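Local coordinates for protein glutamyl-tRNA(Gln) amidotransferase subunit B, mitochondrial (Saccharomyces cerevisiae, PDB 4N0H) that forms the B subunit of a mitochondrial amidotransferase complex and carries a catalytic domain of the GatB/GatE family, at residues B[74-79]-B[302-307]; B[172-177]-B[185-190]; B[189-194]-B[208-213]. All blocks are in the same frame, centred on the assembly; numbering follows the deposited sequence.

Following the chain from its N terminus, helix 65-78 supplies residues 74-79, whose partner at 302-307 lies on the last helix; interaction 1 therefore closes a very long loop that contains both other contacts. Within it, interaction 2 joins the end of strand 168-174 to helix 181-197 across a short connection, and interaction 3 joins that helix to strand 210-218. The latter two follow one another along the chain and overlap at K189 and K190. The two strands run parallel, with strand 14-23 antiparallel between them, so helix 181-197 makes a split beta-alpha-beta crossover. L74 and L78 of helix 65-78 reach Y191, L194 and L172, linking the two helices and the sheet.

Interaction 1: residues B[74-79]-B[302-307]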
loop_
_atom_site.group_PDB
_atom_site.type_symbol
_atom_site.label_atom_id
_atom_site.label_comp_id
_atom_site.label_asym_id
_atom_site.label_seq_id
_atom_site.Cartn_x
_atom_site.Cartn_y
_atom_site.Cartn_z
ATOM N N LEU B 74 29.763 0.408 -4.968
ATOM C CA LEU B 74 30.255 -0.008 -3.660
ATOM C C LEU B 74 30.365 -1.531 -3.553
ATOM O O LEU B 74 31.356 -2.043 -3.045
ATOM C CB LEU B 74 29.369 0.538 -2.540
ATOM C CG LEU B 74 29.830 0.143 -1.140
ATOM C CD1 LEU B 74 31.255 0.648 -0.871
ATOM C CD2 LEU B 74 28.861 0.660 -0.093
ATOM N N SER B 75 29.346 -2.246 -4.026
ATOM C CA SER B 75 29.346 -3.709 -3.981
ATOM C C SER B 75 30.533 -4.270 -4.756
ATOM O O SER B 75 31.204 -5.192 -4.299
ATOM C CB SER B 75 28.048 -4.274 -4.565
ATOM O OG SER B 75 26.911 -3.752 -3.901
ATOM N N LEU B 76 30.787 -3.698 -5.928
ATOM C CA LEU B 76 31.884 -4.140 -6.780
ATOM C C LEU B 76 33.232 -3.885 -6.111
ATOM O O LEU B 76 34.121 -4.737 -6.138
ATOM C CB LEU B 76 31.818 -3.437 -8.138
ATOM C CG LEU B 76 30.693 -3.904 -9.064
ATOM C CD1 LEU B 76 30.600 -3.020 -10.295
ATOM C CD2 LEU B 76 30.915 -5.354 -9.464
ATOM N N ALA B 77 33.374 -2.717 -5.496
ATOM C CA ALA B 77 34.618 -2.357 -4.824
ATOM C C ALA B 77 34.913 -3.285 -3.651
ATOM O O ALA B 77 36.073 -3.557 -3.344
ATOM C CB ALA B 77 34.572 -0.908 -4.359
ATOM N N LEU B 78 33.859 -3.772 -3.003
ATOM C CA LEU B 78 34.000 -4.653 -1.846
ATOM C C LEU B 78 34.077 -6.129 -2.238
ATOM O O LEU B 78 34.432 -6.976 -1.419
ATOM C CB LEU B 78 32.825 -4.461 -0.884
ATOM C CG LEU B 78 32.612 -3.075 -0.275
ATOM C CD1 LEU B 78 31.311 -3.067 0.505
ATOM C CD2 LEU B 78 33.786 -2.660 0.610
ATOM N N GLY B 79 33.731 -6.433 -3.483
ATOM C CA GLY B 79 33.643 -7.815 -3.921
ATOM C C GLY B 79 32.411 -8.501 -3.355
ATOM O O GLY B 79 32.394 -9.716 -3.160
ATOM N N SER B 302 28.758 -6.131 -15.284
ATOM C CA SER B 302 29.863 -5.834 -16.193
ATOM C C SER B 302 29.860 -4.372 -16.640
ATOM O O SER B 302 30.915 -3.770 -16.800
ATOM C CB SER B 302 29.844 -6.769 -17.408
ATOM O OG SER B 302 28.533 -6.882 -17.939
ATOM N N GLY B 303 28.673 -3.805 -16.829
ATOM C CA GLY B 303 28.551 -2.416 -17.241
ATOM C C GLY B 303 29.149 -1.444 -16.239
ATOM O O GLY B 303 29.993 -0.614 -16.587
ATOM N N VAL B 304 28.710 -1.550 -14.987
ATOM C CA VAL B 304 29.200 -0.684 -13.914
ATOM C C VAL B 304 30.685 -0.939 -13.633
ATOM O O VAL B 304 31.416 -0.029 -13.238
ATOM C CB VAL B 304 28.341 -0.849 -12.626
ATOM C CG1 VAL B 304 28.909 -0.042 -11.467
ATOM C CG2 VAL B 304 26.902 -0.431 -12.901
ATOM N N ARG B 305 31.127 -2.176 -13.843
ATOM C CA ARG B 305 32.534 -2.529 -13.650
ATOM C C ARG B 305 33.449 -1.661 -14.506
ATOM O O ARG B 305 34.517 -1.237 -14.061
ATOM C CB ARG B 305 32.772 -4.008 -13.972
ATOM C CG ARG B 305 33.321 -4.813 -12.807
ATOM C CD ARG B 305 33.431 -6.295 -13.139
ATOM N NE ARG B 305 33.557 -7.103 -11.927
ATOM C CZ ARG B 305 32.869 -8.215 -11.697
ATOM N NH1 ARG B 305 32.012 -8.663 -12.601
ATOM N NH2 ARG B 305 33.037 -8.884 -10.565
ATOM N N GLY B 306 33.020 -1.392 -15.732
ATOM C CA GLY B 306 33.811 -0.590 -16.648
ATOM C C GLY B 306 33.880 0.875 -16.264
ATOM O O GLY B 306 34.772 1.600 -16.701
ATOM N N LEU B 307 32.940 1.313 -15.436
ATOM C CA LEU B 307 32.855 2.717 -15.057
ATOM C C LEU B 307 33.538 2.973 -13.702
ATOM O O LEU B 307 33.586 4.103 -13.214
ATOM C CB LEU B 307 31.387 3.183 -15.123
ATOM C CG LEU B 307 30.475 3.714 -14.011
ATOM C CD1 LEU B 307 29.045 3.810 -14.555
ATOM C CD2 LEU B 307 30.480 2.869 -12.749
#
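From residues 74-79 a single side chain, L76, makes the contact, and its two methyls meet different surroundings: one meets V304, while the other lies over the guanidinium group of R305. The apolar half is the contact of L76 CD1 with V304 CG1 at 3.6 Å. The same methyl also approaches the backbone, with L76 CD1 standing 3.7 Å from R305 N, so it sits against the surface of helix 298-306 where V304 leads into R305. L76 has CG anti to its carbonyl carbon (chi1 -72°), a setting that carries the isobutyl group out from its own helix toward V304 and R305.

The second branch meets a charged group from above. L76 CD2 is 4.0 Å from R305 NE and lies over one face of the guanidinium, displaced toward its rim. The two side chains run roughly at right angles, and the extended CG-to-NE portion of R305 carries its flat end past the leucine. R305 has chi1 of -120°, away from a staggered minimum, and was modelled in two conformers; it also touches a crystal neighbour, which may influence its pose. The guanidinium contact is accordingly doubtful beside that of V304.

The helices come close here, L76 CA and R305 CA being 7.1 Å apart. Helix 65-78 ends just beyond L76 in a Schellman motif, in which G79, with positive phi, donates from G79 N to L76 O at 3.2 Å. V304 also packs on L69, M72 and K73 of the same helix, and on Y112 of the subunit F chain.

Chemically, then, this is dispersion packing between two helices: V304 gives it a buried apolar footing, whereas the arginine end, exposed and variable, is held by no polar bond from residues 74-79.

Interaction 2: residues B[172-177]-B[185-190]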
loop_
_atom_site.group_PDB
_atom_site.type_symbol
_atom_site.label_atom_id
_atom_site.label_comp_id
_atom_site.label_asym_id
_atom_site.label_seq_id
_atom_site.Cartn_x
_atom_site.Cartn_y
_atom_site.Cartn_z
ATOM N N LEU B 172 26.190 -0.328 5.788
ATOM C CA LEU B 172 27.135 -1.425 5.639
ATOM C C LEU B 172 27.330 -2.116 6.980
ATOM O O LEU B 172 27.670 -1.476 7.974
ATOM C CB LEU B 172 28.469 -0.909 5.093
ATOM C CG LEU B 172 29.608 -1.917 4.919
ATOM C CD1 LEU B 172 30.361 -1.643 3.637
ATOM C CD2 LEU B 172 30.558 -1.879 6.110
ATOM N N VAL B 173 27.103 -3.423 7.010
ATOM C CA VAL B 173 27.320 -4.192 8.226
ATOM C C VAL B 173 28.483 -5.166 8.038
ATOM O O VAL B 173 28.463 -6.012 7.138
ATOM C CB VAL B 173 26.057 -4.966 8.634
ATOM C CG1 VAL B 173 26.242 -5.600 10.008
ATOM C CG2 VAL B 173 24.853 -4.045 8.632
ATOM N N THR B 174 29.503 -5.037 8.880
ATOM C CA THR B 174 30.636 -5.950 8.833
ATOM C C THR B 174 30.352 -7.173 9.692
ATOM O O THR B 174 29.460 -7.157 10.538
ATOM C CB THR B 174 31.926 -5.290 9.359
ATOM O OG1 THR B 174 31.883 -5.229 10.789
ATOM C CG2 THR B 174 32.088 -3.889 8.798
ATOM N N LYS B 175 31.113 -8.237 9.468
ATOM C CA LYS B 175 31.112 -9.373 10.373
ATOM C C LYS B 175 31.908 -8.969 11.612
ATOM O O LYS B 175 32.668 -8.002 11.566
ATOM C CB LYS B 175 31.726 -10.592 9.682
ATOM C CG LYS B 175 30.787 -11.238 8.674
ATOM C CD LYS B 175 31.507 -11.648 7.403
ATOM C CE LYS B 175 30.522 -12.158 6.359
ATOM N NZ LYS B 175 31.180 -12.425 5.048
ATOM N N PRO B 176 31.726 -9.687 12.733
ATOM C CA PRO B 176 32.459 -9.331 13.956
ATOM C C PRO B 176 33.948 -9.676 13.875
ATOM O O PRO B 176 34.452 -10.394 14.737
ATOM C CB PRO B 176 31.786 -10.192 15.034
ATOM C CG PRO B 176 30.482 -10.624 14.443
ATOM C CD PRO B 176 30.731 -10.744 12.978
ATOM N N ASP B 177 34.640 -9.155 12.866
ATOM C CA ASP B 177 36.025 -9.540 12.604
ATOM C C ASP B 177 37.064 -8.673 13.311
ATOM O O ASP B 177 38.257 -8.960 13.248
ATOM C CB ASP B 177 36.299 -9.554 11.098
ATOM C CG ASP B 177 35.747 -10.790 10.416
ATOM O OD1 ASP B 177 35.120 -11.620 11.107
ATOM O OD2 ASP B 177 35.934 -10.926 9.187
ATOM N N ARG B 185 39.961 1.673 13.767
ATOM C CA ARG B 185 40.390 2.975 13.265
ATOM C C ARG B 185 40.838 2.918 11.803
ATOM O O ARG B 185 40.485 3.789 11.006
ATOM C CB ARG B 185 41.505 3.556 14.144
ATOM C CG ARG B 185 42.236 4.734 13.515
ATOM C CD ARG B 185 43.179 5.429 14.499
ATOM N NE ARG B 185 42.479 6.406 15.330
ATOM C CZ ARG B 185 42.329 6.305 16.647
ATOM N NH1 ARG B 185 42.842 5.270 17.301
ATOM N NH2 ARG B 185 41.672 7.248 17.314
ATOM N N ALA B 186 41.608 1.889 11.457
ATOM C CA ALA B 186 42.123 1.740 10.099
ATOM C C ALA B 186 41.010 1.456 9.089
ATOM O O ALA B 186 41.072 1.904 7.944
ATOM C CB ALA B 186 43.179 0.643 10.046
ATOM N N PHE B 187 39.997 0.709 9.517
ATOM C CA PHE B 187 38.874 0.367 8.646
ATOM C C PHE B 187 38.021 1.593 8.322
ATOM O O PHE B 187 37.701 1.850 7.162
ATOM C CB PHE B 187 38.012 -0.719 9.292
ATOM C CG PHE B 187 36.838 -1.142 8.454
ATOM C CD1 PHE B 187 36.965 -2.168 7.532
ATOM C CD2 PHE B 187 35.606 -0.519 8.595
ATOM C CE1 PHE B 187 35.884 -2.562 6.760
ATOM C CE2 PHE B 187 34.522 -0.906 7.826
ATOM C CZ PHE B 187 34.660 -1.928 6.907
ATOM N N ILE B 188 37.642 2.334 9.359
ATOM C CA ILE B 188 36.847 3.545 9.197
ATOM C C ILE B 188 37.561 4.525 8.274
ATOM O O ILE B 188 36.946 5.136 7.403
ATOM C CB ILE B 188 36.579 4.213 10.557
ATOM C CG1 ILE B 188 35.714 3.300 11.430
ATOM C CG2 ILE B 188 35.911 5.565 10.372
ATOM C CD1 ILE B 188 35.480 3.834 12.822
ATOM N N LYS B 189 38.871 4.645 8.460
ATOM C CA LYS B 189 39.697 5.523 7.640
ATOM C C LYS B 189 39.671 5.111 6.170
ATOM O O LYS B 189 39.486 5.950 5.290
ATOM C CB LYS B 189 41.139 5.514 8.154
ATOM C CG LYS B 189 42.021 6.601 7.570
ATOM C CD LYS B 189 43.493 6.288 7.810
ATOM C CE LYS B 189 44.341 7.549 7.814
ATOM N NZ LYS B 189 44.087 8.375 9.030
ATOM N N LYS B 190 39.855 3.820 5.909
ATOM C CA LYS B 190 39.871 3.325 4.534
ATOM C C LYS B 190 38.477 3.349 3.910
ATOM O O LYS B 190 38.325 3.637 2.722
ATOM C CB LYS B 190 40.460 1.912 4.454
ATOM C CG LYS B 190 40.612 1.406 3.026
ATOM C CD LYS B 190 41.294 0.046 2.957
ATOM C CE LYS B 190 42.687 0.097 3.552
ATOM N NZ LYS B 190 43.559 -1.008 3.056
#
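F187 reaches from helix 181-197 to strand 168-174 with the end of its ring, and two side chains of the strand receive it. Both contacts are apolar. T174 CG2 is the nearer partner, 3.7 Å from F187 CZ, and it meets the ring obliquely as the two side chains come from opposite directions. L172 CD2 lies 4.2 Å from F187 CZ, at the ring edge and near its plane. F187 has CG anti to its backbone N (chi1 -179°), which directs the ring across the gap; the backbones need that length, since T174 CA and F187 CA are 10.4 Å apart.

Hydrogen bonds shape each side separately. On the strand, T174 OG1 donates to K175 O at 3.0 Å, from 43° above the carbonyl plane. From the opposite face of that plane D177 N reaches K175 O at 2.6 Å, closing an inverse gamma turn centred on P176. T174 OG1 also accepts from L18 N, so its hydroxyl is committed on the side of the sheet while its methyl is turned to the phenyl ring. On the helix side, K190 N bonds to A186 O at 3.0 Å in the regular helical pattern.

In the fold, strand 168-174 lies between strands 14-23 and 130-142, and helix 181-197 packs across this sheet. The F187 ring also touches L18 and I20 of strand 14-23, I133 of strand 130-142 and I117 of strand 102-120, and makes an edge-to-face contact with F178. Helix 232-248 meets the same helix at R185 and I188.

Interaction 3: residues B[189-194]-B[208-213]; sequences KKYQNL and GAMRVD
M210 leaves its strand with CG anti to the backbone N (chi1 176°) and stays extended to its methyl, spanning the gap to helix 181-197, where Q192 turns its own CG beside its backbone N (chi1 -82°) and Y191 offers a ring edge. The full length of the methionine is used: the nearest alpha carbons, Q192 CA and M210 CA, are 8.3 Å apart.

Its last two atoms divide the work. M210 SD lies 3.6 Å from Q192 CG, the methionine passing the glutamine at about a right angle. Beyond the sulfur, M210 CE reaches 3.9 Å from Y191 CD2, in the plane of the ring and at its edge, so the methyl abuts the rim of the tyrosine instead of covering a face. The same methyl packs on I188 CG2 at 3.8 Å, one turn earlier in the helix.

Q192 contributes its aliphatic stem here. On the strand, R211 NE donates to G208 O at 2.9 Å with an N-H...O angle of 145°, in the carbonyl plane although tilted from the guanidinium plane; R211 NH2 adds a salt bridge to D143. M210 itself ties the helix to the strand that ends the split beta-alpha-beta unit, and I20 of strand 14-23, the strand between, touches both Y191 and M210.

With a thioether, a methylene and an aromatic edge as the meeting groups, cohesion across the buried interface comes from close apolar packing, while the amide of Q192 is bonded through NE2 to G203 O, away from the methionine.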
loop_
_atom_site.group_PDB
_atom_site.type_symbol
_atom_site.label_atom_id
_atom_site.label_comp_id
_atom_site.label_asym_id
_atom_site.label_seq_id
_atom_site.Cartn_x
_atom_site.Cartn_y
_atom_site.Cartn_z
ATOM N N LYS B 189 38.871 4.645 8.460
ATOM C CA LYS B 189 39.697 5.523 7.640
ATOM C C LYS B 189 39.671 5.111 6.170
ATOM O O LYS B 189 39.486 5.950 5.290
ATOM C CB LYS B 189 41.139 5.514 8.154
ATOM C CG LYS B 189 42.021 6.601 7.570
ATOM C CD LYS B 189 43.493 6.288 7.810
ATOM C CE LYS B 189 44.341 7.549 7.814
ATOM N NZ LYS B 189 44.087 8.375 9.030
ATOM N N LYS B 190 39.855 3.820 5.909
ATOM C CA LYS B 190 39.871 3.325 4.534
ATOM C C LYS B 190 38.477 3.349 3.910
ATOM O O LYS B 190 38.325 3.637 2.722
ATOM C CB LYS B 190 40.460 1.912 4.454
ATOM C CG LYS B 190 40.612 1.406 3.026
ATOM C CD LYS B 190 41.294 0.046 2.957
ATOM C CE LYS B 190 42.687 0.097 3.552
ATOM N NZ LYS B 190 43.559 -1.008 3.056
ATOM N N TYR B 191 37.460 3.043 4.707
ATOM C CA TYR B 191 36.092 3.076 4.203
ATOM C C TYR B 191 35.703 4.494 3.786
ATOM O O TYR B 191 35.053 4.687 2.757
ATOM C CB TYR B 191 35.103 2.528 5.230
ATOM C CG TYR B 191 33.707 2.366 4.674
ATOM C CD1 TYR B 191 33.468 1.528 3.590
ATOM C CD2 TYR B 191 32.630 3.050 5.225
ATOM C CE1 TYR B 191 32.200 1.373 3.070
ATOM C CE2 TYR B 191 31.351 2.899 4.712
ATOM C CZ TYR B 191 31.145 2.059 3.632
ATOM O OH TYR B 191 29.886 1.898 3.108
ATOM N N GLN B 192 36.112 5.476 4.587
ATOM C CA GLN B 192 35.905 6.884 4.260
ATOM C C GLN B 192 36.546 7.228 2.922
ATOM O O GLN B 192 35.907 7.819 2.052
ATOM C CB GLN B 192 36.496 7.789 5.343
ATOM C CG GLN B 192 35.614 8.000 6.552
ATOM C CD GLN B 192 36.196 9.022 7.510
ATOM O OE1 GLN B 192 37.198 8.763 8.174
ATOM N NE2 GLN B 192 35.576 10.196 7.573
ATOM N N ASN B 193 37.816 6.866 2.769
ATOM C CA ASN B 193 38.524 7.088 1.514
ATOM C C ASN B 193 37.852 6.422 0.317
ATOM O O ASN B 193 37.750 7.016 -0.756
ATOM C CB ASN B 193 39.970 6.614 1.626
ATOM C CG ASN B 193 40.909 7.731 1.993
ATOM O OD1 ASN B 193 41.008 8.118 3.159
ATOM N ND2 ASN B 193 41.603 8.266 0.996
ATOM N N LEU B 194 37.392 5.192 0.511
ATOM C CA LEU B 194 36.723 4.444 -0.551
ATOM C C LEU B 194 35.455 5.136 -1.070
ATOM O O LEU B 194 35.292 5.314 -2.278
ATOM C CB LEU B 194 36.379 3.027 -0.083
ATOM C CG LEU B 194 35.671 2.160 -1.131
ATOM C CD1 LEU B 194 36.626 1.818 -2.265
ATOM C CD2 LEU B 194 35.084 0.899 -0.509
ATOM N N GLY B 208 27.714 14.166 9.752
ATOM C CA GLY B 208 26.704 13.126 9.849
ATOM C C GLY B 208 26.503 12.408 8.526
ATOM O O GLY B 208 25.641 11.538 8.403
ATOM N N ALA B 209 27.305 12.773 7.530
ATOM C CA ALA B 209 27.288 12.092 6.237
ATOM C C ALA B 209 27.683 10.625 6.394
ATOM O O ALA B 209 27.380 9.793 5.540
ATOM C CB ALA B 209 28.216 12.785 5.264
ATOM N N MET B 210 28.382 10.327 7.487
ATOM C CA MET B 210 28.709 8.959 7.864
ATOM C C MET B 210 28.479 8.794 9.363
ATOM O O MET B 210 28.827 9.671 10.154
ATOM C CB MET B 210 30.156 8.629 7.494
ATOM C CG MET B 210 30.631 7.253 7.926
ATOM S SD MET B 210 32.257 6.862 7.238
ATOM C CE MET B 210 32.750 5.478 8.258
ATOM N N ARG B 211 27.865 7.680 9.747
ATOM C CA ARG B 211 27.550 7.420 11.148
ATOM C C ARG B 211 27.942 5.988 11.482
ATOM O O ARG B 211 27.610 5.057 10.745
ATOM C CB ARG B 211 26.057 7.629 11.414
ATOM C CG ARG B 211 25.518 8.964 10.921
ATOM C CD ARG B 211 24.018 8.909 10.665
ATOM N NE ARG B 211 23.582 9.991 9.785
ATOM C CZ ARG B 211 22.406 10.027 9.166
ATOM N NH1 ARG B 211 21.540 9.036 9.330
ATOM N NH2 ARG B 211 22.097 11.049 8.378
ATOM N N VAL B 212 28.649 5.812 12.595
ATOM C CA VAL B 212 29.168 4.501 12.959
ATOM C C VAL B 212 28.605 3.978 14.281
ATOM O O VAL B 212 28.848 4.555 15.339
ATOM C CB VAL B 212 30.703 4.524 13.055
ATOM C CG1 VAL B 212 31.235 3.145 13.412
ATOM C CG2 VAL B 212 31.306 5.023 11.755
ATOM N N ASP B 213 27.847 2.889 14.210
ATOM C CA ASP B 213 27.450 2.153 15.404
ATOM C C ASP B 213 28.398 0.975 15.592
ATOM O O ASP B 213 28.990 0.489 14.631
ATOM C CB ASP B 213 26.016 1.637 15.282
ATOM C CG ASP B 213 24.994 2.754 15.211
ATOM O OD1 ASP B 213 25.264 3.854 15.743
ATOM O OD2 ASP B 213 23.912 2.523 14.624
#